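PDB 4CW4: beta-ketoacyl-[acyl-carrier-protein] synthase FabY, which catalyses the condensation of acetyl-CoA with malonyl-ACP to give acetoacetyl-ACP, the primer that starts bacterial fatty acid synthesis. Local coordinates for residues A[475-479]-A[480-484]; A[21-24]-A[25-28]; A[171-174]-A[175-179]; A[288-291]-A[292-295]; A[187-190]-A[191-194]. All coordinates share one frame; numbering follows the deposited sequence.

Contact 1: A[475-479]-A[480-484]; sequences VGHSL and ATASA
Two backbone hydrogen bonds tie the loop to the turn that follows: Thr481 N donates to Ser478 O at 3.2 Å (N-H...O 157°), and Ala482 N to Leu479 O at 3.0 Å (164°). In both the donor stands well above the carbonyl plane, as expected of the tight 3-10 turn that leads into helix 482-496. A further polar link lies inside the loop, where Leu479 N donates to His477 ND1 at 3.1 Å from a position tilted out of the imidazole plane, which should restrain the ring. His477 is predicted to be an active-site residue, and its position is consistent with one of the two histidines of the Cys-His-His site of KAS I/II-type condensing enzymes; its side chain is about 3 Å from that of Cys286 and about 4 Å from that of His439. Ser478 OG, 3.4 Å from Thr481 CB, is hydrogen-bonded to Asp485, further along the helix, and Thr481 OG1 to Ser366 O. Among the apolar contacts, His477 CE1 meets Ala482 CB at 3.6 Å, reached because CG lies anti to the backbone N (chi1 -168°), while Leu479 CD2 rests over one imidazole face, near its rim.

Contact 2: A[21-24]-A[25-28]; sequences AGRS and SFHH
Arg23 NH1 donates to Ser25 OG over 2.9 Å, with an N-H...O angle of 158° and the hydroxyl oxygen close to the guanidinium plane. The same NH1 forms a salt bridge with Asp586, Ser25 OG has a second hydrogen bond with Asp201, and Asp586 also bonds His28 NE2. These bonds at NH1 should restrain rotation of the guanidinium, and the buried charge of Arg23 is probably balanced chiefly by the Asp586 carboxylate. Arg23 reaches this position by leaving the backbone with CG anti to N (chi1 175°) and then bending at the CG-CD bond.

Around this polar core, His28 runs alongside Arg23 in the same direction. Its CD2 lies over one guanidinium face, 3.5 Å from Arg23 CZ, but the two planes are 52° apart, too steep for a parallel stack. Phe26 comes in at the guanidinium edge, its CD1 3.6 Å from Arg23 NH1. Nearer the backbone, His28 CB packs on Arg23 O at 3.2 Å.

Within the turn the backbone bonds are weaker. His27 N makes a weak bond of 3.1 Å to Ser24 O, and a water bridges Ala21 O, at 2.7 Å, to His28 O, where the bond is weak. Away from the arginine, His27 packs against Phe15 and helix 482-496. The arrangement is a strand-to-helix connection: strand 22-23, paired antiparallel with strand 10-19, passes through a reverse turn into helix 28-33, with His27 at the N-cap position.

Contact 3: A[171-174]-A[175-179]; sequences GQLP and TGFEP
Leu173 points its CD1 methyl at the Pro179 ring, meeting Pro179 CG at 3.7 Å. The same methyl approaches the edge of the Phe177 ring, close to its plane, with Leu173 CD1 4.1 Å from Phe177 CD2; the leucine and phenylalanine side chains run at a slant to one another rather than stacking. One methyl thus touches both an aromatic edge and a proline ring. Phe177 presents this edge because its CG stands anti to the backbone N (chi1 -177°), while its CB packs 3.4 Å from Pro174 O. Elsewhere the phenylalanine ring meets that of Tyr18, and Pro179 rests on Met194 and Val197 of helix 190-204.

What brings these side chains together is the backbone reversal. Phe177 N donates to Pro174 O at 3.0 Å with an N-H...O angle of 162°. Thr175, at the outer corner, turns its hydroxyl to Glu95 and Arg92. Its neighbour Gly176 takes a positive phi of 106°, a conformation in which a CB would collide with the preceding carbonyl oxygen. This is a type II beta turn, Pro174 to Phe177, with glycine in the third position, folding back the connection between strand 169-171 and helix 190-204.

Contact 4: A[288-291]-A[292-295]; sequences TFLY and NLQK
The Phe289 ring carries Leu293 on one of its faces: the leucine CB lies above the ring toward the rim, and Leu293 CD2 approaches Phe289 CE2 obliquely at 4.0 Å. Both residues belong to helix 288-301, the buried helix that follows Cys286, the inferred active-site cysteine, in this thiolase-fold ketosynthase. Beyond this helix, Phe289 packs on Val310 and Asn312 of strand 307-314 and on Ala484 and Leu487 of helix 482-496. The Tyr291 ring packs on Thr279 of the second subunit, and its OH has a weak hydrogen bond with Asn543. The Asn292 amide, a third flat group, bonds through OD1 to Ile282 N and through ND2 to Gly311 O and Asn312 OD1, among others, so the buried amide has partners at both ends, those of ND2 weak.

Leu293 also meets Leu290, CD2 to CD2 at 4.0 Å. Because its CG is anti to the backbone N (chi1 -173°), one leucine methyl serves both neighbours, Phe289 four residues back and Leu290 three.

The first three i to i+4 bonds are short: Asn292 N to Thr288 O at 3.0 Å, Leu293 N to Phe289 O at 2.8 Å, and Gln294 N to Leu290 O at 2.8 Å. At the dimer interface Gln294 OE1 bonds to Lys295 NZ of the second subunit, and Lys295 NZ to Gln294 OE1 of that subunit; Gln294 NE2 bonds to Val392 O of its own chain. The helical bond from Lys295 N to Tyr291 O is weak and stretched to 3.3 Å, and a water lies 2.8 Å from that same Tyr291 oxygen.

Contact 5: A[187-190]-A[191-194]; sequences FHPR and GLQM
Gln193 lays its extended chain back along the helix start: CD lies 4.0 Å from Arg190 CA, and NE2 donates to His188 O at 3.0 Å, a weak bond with a bent N-H...O angle of 123°. The other end of the amide is tied through a water, which donates to Gln193 OE1 at 2.9 Å and accepts from Arg190 NH1 at 2.8 Å near the guanidinium plane. Both ends of the amide are engaged, which supports its modelled orientation. CG of Gln193 stands anti to its own carbonyl carbon (chi1 -59°), which turns the chain back toward residues 188 to 190.

Pro189 is the N-cap residue of helix 190-204, and its carbonyl starts the helical bonding by accepting twice. Gln193 N comes in the carbonyl plane at 3.1 Å with an angle of 164°, whereas Leu192 N, at 2.9 Å, stands above that plane. One residue on, Met194 N bonds to Arg190 O.

On the apolar flank the Pro189 ring and Leu192 lie side by side and point the same way, proline CD touching leucine CD1 at 3.9 Å; Leu192 continues onto Met263, Pro264 and Phe267 of helix 263-273. On another flank the extended Arg190 chain passes at a slant over Met194, whose SD is 4.0 Å from Arg190 CG. The arginine runs on to a salt bridge from NE to Glu365, while His188 directs ND1 to the hydroxyl of Tyr183 and meets Phe267 edge-to-face.

Overall arrangement
Contacts 1 and 4 lie nearest the presumed active site, their centres about 13 Å apart: the 475-484 loop brings His477 beside Cys286, and helix 288-301 begins just after that cysteine. They touch directly, with Ala484 N 3.4 Å from Phe289 CD2. Contact 2 joins contact 1 through Val475 CG1 and Ala21 N at 3.9 Å, and contact 3 through Gly22 CA and Pro174 CG at 3.8 Å. Contact 3 in turn packs on contact 5, where Leu173 CD1 lies 3.8 Å from Arg190 NH2. The chain of touches thus runs 4-1-2-3-5, with contacts 2, 3 and 5 lying away from the active-site residues and contacts 3 and 4 about 26 Å apart between centres.

Contact 1: A[475-479]-A[480-484]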
loop_
_atom_site.group_PDB
_atom_site.type_symbol
_atom_site.label_atom_id
_atom_site.label_comp_id
_atom_site.label_asym_id
_atom_site.label_seq_id
_atom_site.Cartn_x
_atom_site.Cartn_y
_atom_site.Cartn_z
ATOM N N VAL A 475 3.895 21.394 11.289
ATOM C CA VAL A 475 2.846 20.916 10.390
ATOM C C VAL A 475 2.195 19.616 10.831
ATOM O O VAL A 475 1.385 19.067 10.112
ATOM C CB VAL A 475 3.390 20.752 8.942
ATOM C CG1 VAL A 475 3.911 22.089 8.425
ATOM C CG2 VAL A 475 4.486 19.660 8.871
ATOM N N GLY A 476 2.520 19.154 12.027
ATOM C CA GLY A 476 1.964 17.909 12.509
ATOM C C GLY A 476 2.471 16.729 11.711
ATOM O O GLY A 476 3.462 16.833 10.978
ATOM N N HIS A 477 1.795 15.602 11.891
ATOM C CA HIS A 477 2.197 14.311 11.369
ATOM C C HIS A 477 1.260 13.892 10.245
ATOM O O HIS A 477 0.128 13.489 10.490
ATOM C CB HIS A 477 2.124 13.311 12.515
ATOM C CG HIS A 477 2.777 12.006 12.222
ATOM N ND1 HIS A 477 3.030 11.587 10.940
ATOM C CD2 HIS A 477 3.246 11.034 13.040
ATOM C CE1 HIS A 477 3.642 10.414 10.977
ATOM N NE2 HIS A 477 3.784 10.054 12.239
ATOM N N SER A 478 1.734 13.997 9.009
ATOM C CA SER A 478 0.911 13.701 7.829
ATOM C C SER A 478 1.005 12.248 7.367
ATOM O O SER A 478 0.649 11.918 6.236
ATOM C CB SER A 478 1.273 14.640 6.678
ATOM O OG SER A 478 2.639 14.466 6.348
ATOM N N LEU A 479 1.437 11.372 8.263
ATOM C CA LEU A 479 1.301 9.927 8.068
ATOM C C LEU A 479 2.189 9.500 6.890
ATOM O O LEU A 479 3.404 9.627 6.994
ATOM C CB LEU A 479 -0.168 9.518 7.918
ATOM C CG LEU A 479 -1.110 9.911 9.067
ATOM C CD1 LEU A 479 -2.471 9.266 8.888
ATOM C CD2 LEU A 479 -0.536 9.574 10.450
ATOM N N ALA A 480 1.617 9.011 5.782
ATOM C CA ALA A 480 2.469 8.620 4.650
ATOM C C ALA A 480 3.425 9.731 4.239
ATOM O O ALA A 480 4.575 9.477 3.900
ATOM C CB ALA A 480 1.658 8.194 3.420
ATOM N N THR A 481 2.944 10.962 4.280
ATOM C CA THR A 481 3.683 12.078 3.708
ATOM C C THR A 481 4.681 12.672 4.698
ATOM O O THR A 481 5.415 13.593 4.359
ATOM C CB THR A 481 2.674 13.149 3.246
ATOM O OG1 THR A 481 1.629 12.492 2.525
ATOM C CG2 THR A 481 3.311 14.204 2.356
ATOM N N ALA A 482 4.729 12.125 5.907
ATOM C CA ALA A 482 5.514 12.751 6.966
ATOM C C ALA A 482 6.978 12.984 6.572
ATOM O O ALA A 482 7.524 14.061 6.770
ATOM C CB ALA A 482 5.449 11.941 8.226
ATOM N N SER A 483 7.635 11.970 6.031
ATOM C CA SER A 483 9.043 12.112 5.710
ATOM C C SER A 483 9.286 12.909 4.442
ATOM O O SER A 483 10.401 13.350 4.226
ATOM C CB SER A 483 9.774 10.765 5.721
ATOM O OG SER A 483 9.142 9.792 4.900
ATOM N N ALA A 484 8.258 13.142 3.638
ATOM C CA ALA A 484 8.354 14.111 2.552
ATOM C C ALA A 484 8.319 15.550 3.113
ATOM O O ALA A 484 9.058 16.402 2.665
ATOM C CB ALA A 484 7.239 13.914 1.521
#

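Contact 2: A[21-24]-A[25-28]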
loop_
_atom_site.group_PDB
_atom_site.type_symbol
_atom_site.label_atom_id
_atom_site.label_comp_id
_atom_site.label_asym_id
_atom_site.label_seq_id
_atom_site.Cartn_x
_atom_site.Cartn_y
_atom_site.Cartn_z
ATOM N N ALA A 21 1.890 24.523 6.167
ATOM C CA ALA A 21 2.764 25.697 6.038
ATOM C C ALA A 21 2.567 26.432 4.704
ATOM O O ALA A 21 3.096 27.515 4.515
ATOM C CB ALA A 21 4.234 25.294 6.206
ATOM N N GLY A 22 1.801 25.840 3.799
ATOM C CA GLY A 22 1.526 26.414 2.488
ATOM C C GLY A 22 2.079 25.614 1.317
ATOM O O GLY A 22 2.207 24.390 1.371
ATOM N N ARG A 23 2.378 26.336 0.244
ATOM C CA ARG A 23 2.950 25.781 -0.970
ATOM C C ARG A 23 4.417 25.446 -0.744
ATOM O O ARG A 23 5.202 26.278 -0.282
ATOM C CB ARG A 23 2.821 26.763 -2.130
ATOM C CG ARG A 23 3.518 26.284 -3.404
ATOM C CD ARG A 23 3.114 27.066 -4.634
ATOM N NE ARG A 23 3.315 28.520 -4.599
ATOM C CZ ARG A 23 4.344 29.180 -5.127
ATOM N NH1 ARG A 23 5.365 28.534 -5.684
ATOM N NH2 ARG A 23 4.353 30.511 -5.089
ATOM N N SER A 24 4.797 24.225 -1.088
ATOM C CA SER A 24 6.164 23.781 -0.849
ATOM C C SER A 24 7.170 24.309 -1.851
ATOM O O SER A 24 8.316 24.551 -1.492
ATOM C CB SER A 24 6.216 22.261 -0.883
ATOM O OG SER A 24 5.440 21.777 0.177
ATOM N N SER A 25 6.766 24.455 -3.107
ATOM C CA SER A 25 7.735 24.809 -4.137
ATOM C C SER A 25 8.367 26.165 -3.838
ATOM O O SER A 25 7.755 27.038 -3.198
ATOM C CB SER A 25 7.106 24.799 -5.527
ATOM O OG SER A 25 6.074 25.760 -5.626
ATOM N N PHE A 26 9.609 26.309 -4.280
ATOM C CA PHE A 26 10.381 27.532 -4.083
ATOM C C PHE A 26 10.561 27.888 -2.614
ATOM O O PHE A 26 10.869 29.028 -2.279
ATOM C CB PHE A 26 9.796 28.679 -4.916
ATOM C CG PHE A 26 9.700 28.324 -6.382
ATOM C CD1 PHE A 26 8.596 27.618 -6.862
ATOM C CD2 PHE A 26 10.729 28.608 -7.259
ATOM C CE1 PHE A 26 8.522 27.223 -8.189
ATOM C CE2 PHE A 26 10.654 28.235 -8.606
ATOM C CZ PHE A 26 9.557 27.526 -9.066
ATOM N N HIS A 27 10.399 26.886 -1.761
ATOM C CA HIS A 27 10.644 27.000 -0.333
ATOM C C HIS A 27 9.658 27.912 0.392
ATOM O O HIS A 27 9.967 28.396 1.468
ATOM C CB HIS A 27 12.073 27.473 -0.061
ATOM C CG HIS A 27 13.102 26.665 -0.769
ATOM N ND1 HIS A 27 13.444 25.399 -0.359
ATOM C CD2 HIS A 27 13.836 26.919 -1.879
ATOM C CE1 HIS A 27 14.346 24.904 -1.188
ATOM N NE2 HIS A 27 14.612 25.809 -2.107
ATOM N N HIS A 28 8.477 28.147 -0.169
ATOM C CA HIS A 28 7.491 28.977 0.543
ATOM C C HIS A 28 7.028 28.394 1.870
ATOM O O HIS A 28 6.955 29.116 2.848
ATOM C CB HIS A 28 6.297 29.299 -0.338
ATOM C CG HIS A 28 6.636 30.249 -1.435
ATOM N ND1 HIS A 28 6.852 31.593 -1.208
ATOM C CD2 HIS A 28 6.833 30.050 -2.757
ATOM C CE1 HIS A 28 7.158 32.181 -2.351
ATOM N NE2 HIS A 28 7.163 31.262 -3.305
HETATM O O HOH W 1 4.079 29.505 2.896
#

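Contact 3: A[171-174]-A[175-179]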
loop_
_atom_site.group_PDB
_atom_site.type_symbol
_atom_site.label_atom_id
_atom_site.label_comp_id
_atom_site.label_asym_id
_atom_site.label_seq_id
_atom_site.Cartn_x
_atom_site.Cartn_y
_atom_site.Cartn_z
ATOM N N GLY A 171 -2.951 19.462 11.775
ATOM C CA GLY A 171 -2.231 20.220 10.757
ATOM C C GLY A 171 -3.058 20.300 9.493
ATOM O O GLY A 171 -3.242 19.307 8.803
ATOM N N GLN A 172 -3.554 21.502 9.211
ATOM C CA GLN A 172 -4.543 21.762 8.161
ATOM C C GLN A 172 -3.979 22.674 7.098
ATOM O O GLN A 172 -3.261 23.620 7.432
ATOM C CB GLN A 172 -5.763 22.443 8.796
ATOM C CG GLN A 172 -6.507 21.548 9.783
ATOM C CD GLN A 172 -7.281 22.342 10.807
ATOM O OE1 GLN A 172 -8.416 22.755 10.561
ATOM N NE2 GLN A 172 -6.681 22.555 11.967
ATOM N N LEU A 173 -4.299 22.423 5.832
ATOM C CA LEU A 173 -3.943 23.384 4.793
ATOM C C LEU A 173 -4.395 24.790 5.167
ATOM O O LEU A 173 -5.370 24.956 5.902
ATOM C CB LEU A 173 -4.561 22.999 3.444
ATOM C CG LEU A 173 -4.099 21.681 2.811
ATOM C CD1 LEU A 173 -4.577 21.528 1.368
ATOM C CD2 LEU A 173 -2.593 21.534 2.883
ATOM N N PRO A 174 -3.681 25.816 4.668
ATOM C CA PRO A 174 -4.062 27.188 5.014
ATOM C C PRO A 174 -5.555 27.482 4.781
ATOM O O PRO A 174 -6.116 27.149 3.729
ATOM C CB PRO A 174 -3.183 28.039 4.099
ATOM C CG PRO A 174 -1.955 27.185 3.875
ATOM C CD PRO A 174 -2.509 25.788 3.772
ATOM N N THR A 175 -6.183 28.112 5.768
ATOM C CA THR A 175 -7.628 28.316 5.714
ATOM C C THR A 175 -7.982 29.138 4.489
ATOM O O THR A 175 -7.441 30.238 4.285
ATOM C CB THR A 175 -8.118 29.031 6.949
ATOM O OG1 THR A 175 -7.670 28.335 8.113
ATOM C CG2 THR A 175 -9.652 29.145 6.953
ATOM N N GLY A 176 -8.900 28.604 3.688
ATOM C CA GLY A 176 -9.336 29.285 2.482
ATOM C C GLY A 176 -8.803 28.678 1.201
ATOM O O GLY A 176 -9.385 28.868 0.134
ATOM N N PHE A 177 -7.706 27.935 1.306
ATOM C CA PHE A 177 -7.146 27.241 0.164
ATOM C C PHE A 177 -7.878 25.925 -0.025
ATOM O O PHE A 177 -7.945 25.111 0.897
ATOM C CB PHE A 177 -5.658 26.983 0.396
ATOM C CG PHE A 177 -4.970 26.332 -0.769
ATOM C CD1 PHE A 177 -4.869 26.969 -1.993
ATOM C CD2 PHE A 177 -4.440 25.068 -0.645
ATOM C CE1 PHE A 177 -4.214 26.365 -3.066
ATOM C CE2 PHE A 177 -3.800 24.454 -1.704
ATOM C CZ PHE A 177 -3.690 25.096 -2.907
ATOM N N GLU A 178 -8.436 25.723 -1.208
ATOM C CA GLU A 178 -9.262 24.547 -1.483
ATOM C C GLU A 178 -8.808 23.853 -2.758
ATOM O O GLU A 178 -9.165 24.287 -3.856
ATOM C CB GLU A 178 -10.737 24.936 -1.613
ATOM C CG GLU A 178 -11.360 25.491 -0.328
ATOM C CD GLU A 178 -11.849 24.413 0.619
ATOM O OE1 GLU A 178 -11.516 23.218 0.416
ATOM O OE2 GLU A 178 -12.579 24.767 1.575
ATOM N N PRO A 179 -8.039 22.754 -2.623
ATOM C CA PRO A 179 -7.516 22.078 -3.813
ATOM C C PRO A 179 -8.601 21.678 -4.809
ATOM O O PRO A 179 -8.376 21.761 -6.011
ATOM C CB PRO A 179 -6.828 20.847 -3.237
ATOM C CG PRO A 179 -6.410 21.260 -1.877
ATOM C CD PRO A 179 -7.546 22.120 -1.386
#

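Contact 4: A[288-291]-A[292-295]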
loop_
_atom_site.group_PDB
_atom_site.type_symbol
_atom_site.label_atom_id
_atom_site.label_comp_id
_atom_site.label_asym_id
_atom_site.label_seq_id
_atom_site.Cartn_x
_atom_site.Cartn_y
_atom_site.Cartn_z
ATOM N N THR A 288 6.503 5.838 5.297
ATOM C CA THR A 288 6.155 5.503 3.921
ATOM C C THR A 288 6.901 6.297 2.839
ATOM O O THR A 288 7.364 5.704 1.859
ATOM C CB THR A 288 4.618 5.612 3.740
ATOM O OG1 THR A 288 3.992 4.472 4.334
ATOM C CG2 THR A 288 4.199 5.702 2.284
ATOM N N PHE A 289 7.025 7.616 2.969
ATOM C CA PHE A 289 7.657 8.330 1.872
ATOM C C PHE A 289 9.077 7.840 1.623
ATOM O O PHE A 289 9.488 7.732 0.483
ATOM C CB PHE A 289 7.626 9.848 2.070
ATOM C CG PHE A 289 8.552 10.574 1.144
ATOM C CD1 PHE A 289 8.197 10.809 -0.170
ATOM C CD2 PHE A 289 9.795 10.982 1.577
ATOM C CE1 PHE A 289 9.039 11.457 -1.016
ATOM C CE2 PHE A 289 10.654 11.634 0.717
ATOM C CZ PHE A 289 10.277 11.867 -0.581
ATOM N N LEU A 290 9.816 7.539 2.685
ATOM C CA LEU A 290 11.165 7.034 2.523
ATOM C C LEU A 290 11.166 5.657 1.857
ATOM O O LEU A 290 12.099 5.334 1.145
ATOM C CB LEU A 290 11.919 7.020 3.862
ATOM C CG LEU A 290 12.291 8.392 4.450
ATOM C CD1 LEU A 290 13.089 8.226 5.740
ATOM C CD2 LEU A 290 13.091 9.198 3.449
ATOM N N TYR A 291 10.136 4.843 2.089
ATOM C CA TYR A 291 10.025 3.584 1.372
ATOM C C TYR A 291 9.845 3.796 -0.141
ATOM O O TYR A 291 10.487 3.126 -0.960
ATOM C CB TYR A 291 8.868 2.748 1.931
ATOM C CG TYR A 291 9.075 2.104 3.295
ATOM C CD1 TYR A 291 9.680 2.762 4.340
ATOM C CD2 TYR A 291 8.620 0.827 3.535
ATOM C CE1 TYR A 291 9.848 2.157 5.578
ATOM C CE2 TYR A 291 8.774 0.222 4.765
ATOM C CZ TYR A 291 9.394 0.894 5.783
ATOM O OH TYR A 291 9.566 0.311 7.020
ATOM N N ASN A 292 9.006 4.756 -0.515
ATOM C CA ASN A 292 8.867 5.122 -1.918
ATOM C C ASN A 292 10.199 5.682 -2.445
ATOM O O ASN A 292 10.600 5.423 -3.580
ATOM C CB ASN A 292 7.753 6.167 -2.101
ATOM C CG ASN A 292 6.365 5.563 -2.128
ATOM O OD1 ASN A 292 6.168 4.413 -2.527
ATOM N ND2 ASN A 292 5.388 6.364 -1.732
ATOM N N LEU A 293 10.890 6.457 -1.622
ATOM C CA LEU A 293 12.140 7.090 -2.048
ATOM C C LEU A 293 13.231 6.026 -2.254
ATOM O O LEU A 293 14.030 6.141 -3.174
ATOM C CB LEU A 293 12.589 8.162 -1.052
ATOM C CG LEU A 293 13.793 9.026 -1.435
ATOM C CD1 LEU A 293 13.499 9.804 -2.689
ATOM C CD2 LEU A 293 14.159 9.984 -0.305
ATOM N N GLN A 294 13.230 4.972 -1.439
ATOM C CA GLN A 294 14.193 3.901 -1.626
ATOM C C GLN A 294 14.015 3.270 -3.011
ATOM O O GLN A 294 14.995 3.004 -3.742
ATOM C CB GLN A 294 14.068 2.835 -0.543
ATOM C CG GLN A 294 15.218 1.820 -0.599
ATOM C CD GLN A 294 15.033 0.672 0.367
ATOM O OE1 GLN A 294 14.127 -0.149 0.191
ATOM N NE2 GLN A 294 15.869 0.615 1.409
ATOM N N LYS A 295 12.762 2.995 -3.364
ATOM C CA LYS A 295 12.467 2.475 -4.684
ATOM C C LYS A 295 12.922 3.453 -5.775
ATOM O O LYS A 295 13.513 3.041 -6.782
ATOM C CB LYS A 295 10.974 2.162 -4.779
ATOM C CG LYS A 295 10.503 1.588 -6.102
ATOM C CD LYS A 295 10.782 0.112 -6.221
ATOM C CE LYS A 295 10.459 -0.351 -7.633
ATOM N NZ LYS A 295 10.673 -1.799 -7.822
HETATM O O HOH W 2 10.952 0.354 -1.178
#

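Contact 5: A[187-190]-A[191-194]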
loop_
_atom_site.group_PDB
_atom_site.type_symbol
_atom_site.label_atom_id
_atom_site.label_comp_id
_atom_site.label_asym_id
_atom_site.label_seq_id
_atom_site.Cartn_x
_atom_site.Cartn_y
_atom_site.Cartn_z
ATOM N N PHE A 187 -16.301 14.189 -7.485
ATOM C CA PHE A 187 -16.251 12.840 -6.929
ATOM C C PHE A 187 -14.879 12.318 -6.497
ATOM O O PHE A 187 -14.756 11.161 -6.097
ATOM C CB PHE A 187 -16.933 11.843 -7.861
ATOM C CG PHE A 187 -18.399 12.091 -8.030
ATOM C CD1 PHE A 187 -19.272 11.928 -6.963
ATOM C CD2 PHE A 187 -18.905 12.489 -9.248
ATOM C CE1 PHE A 187 -20.628 12.153 -7.119
ATOM C CE2 PHE A 187 -20.252 12.718 -9.413
ATOM C CZ PHE A 187 -21.115 12.553 -8.349
ATOM N N HIS A 188 -13.861 13.161 -6.528
ATOM C CA HIS A 188 -12.552 12.743 -6.048
ATOM C C HIS A 188 -12.421 12.894 -4.534
ATOM O O HIS A 188 -12.708 13.967 -3.999
ATOM C CB HIS A 188 -11.476 13.592 -6.702
ATOM C CG HIS A 188 -11.362 13.388 -8.171
ATOM N ND1 HIS A 188 -10.608 14.215 -8.972
ATOM C CD2 HIS A 188 -11.915 12.463 -8.990
ATOM C CE1 HIS A 188 -10.684 13.794 -10.223
ATOM N NE2 HIS A 188 -11.478 12.737 -10.262
ATOM N N PRO A 189 -11.943 11.846 -3.845
ATOM C CA PRO A 189 -11.525 12.040 -2.454
ATOM C C PRO A 189 -10.498 13.165 -2.301
ATOM O O PRO A 189 -9.705 13.450 -3.230
ATOM C CB PRO A 189 -10.881 10.708 -2.089
ATOM C CG PRO A 189 -11.500 9.718 -2.996
ATOM C CD PRO A 189 -11.701 10.463 -4.286
ATOM N N ARG A 190 -10.490 13.782 -1.124
ATOM C CA ARG A 190 -9.595 14.911 -0.849
ATOM C C ARG A 190 -8.128 14.543 -1.087
ATOM O O ARG A 190 -7.385 15.351 -1.628
ATOM C CB ARG A 190 -9.797 15.399 0.580
ATOM C CG ARG A 190 -8.943 16.611 0.948
ATOM C CD ARG A 190 -9.394 17.191 2.268
ATOM N NE ARG A 190 -8.561 18.305 2.705
ATOM C CZ ARG A 190 -8.712 19.560 2.296
ATOM N NH1 ARG A 190 -9.660 19.874 1.424
ATOM N NH2 ARG A 190 -7.914 20.506 2.759
ATOM N N GLY A 191 -7.730 13.325 -0.734
ATOM C CA GLY A 191 -6.348 12.914 -0.948
ATOM C C GLY A 191 -5.959 12.881 -2.417
ATOM O O GLY A 191 -4.808 13.105 -2.757
ATOM N N LEU A 192 -6.924 12.596 -3.289
ATOM C CA LEU A 192 -6.650 12.585 -4.712
ATOM C C LEU A 192 -6.581 14.000 -5.258
ATOM O O LEU A 192 -5.733 14.281 -6.092
ATOM C CB LEU A 192 -7.656 11.731 -5.474
ATOM C CG LEU A 192 -7.714 10.261 -5.041
ATOM C CD1 LEU A 192 -8.447 9.428 -6.098
ATOM C CD2 LEU A 192 -6.328 9.661 -4.737
ATOM N N GLN A 193 -7.464 14.885 -4.789
ATOM C CA GLN A 193 -7.383 16.296 -5.142
ATOM C C GLN A 193 -6.009 16.852 -4.768
ATOM O O GLN A 193 -5.378 17.542 -5.559
ATOM C CB GLN A 193 -8.464 17.085 -4.411
ATOM C CG GLN A 193 -9.891 16.631 -4.713
ATOM C CD GLN A 193 -10.899 17.303 -3.839
ATOM O OE1 GLN A 193 -10.582 18.187 -3.056
ATOM N NE2 GLN A 193 -12.127 16.905 -3.984
ATOM N N MET A 194 -5.546 16.529 -3.568
ATOM C CA MET A 194 -4.272 17.037 -3.082
ATOM C C MET A 194 -3.121 16.485 -3.897
ATOM O O MET A 194 -2.174 17.200 -4.183
ATOM C CB MET A 194 -4.102 16.722 -1.592
ATOM C CG MET A 194 -4.996 17.599 -0.721
ATOM S SD MET A 194 -4.973 17.245 1.044
ATOM C CE MET A 194 -3.229 17.403 1.426
HETATM O O HOH W 3 -11.462 18.458 -0.255
#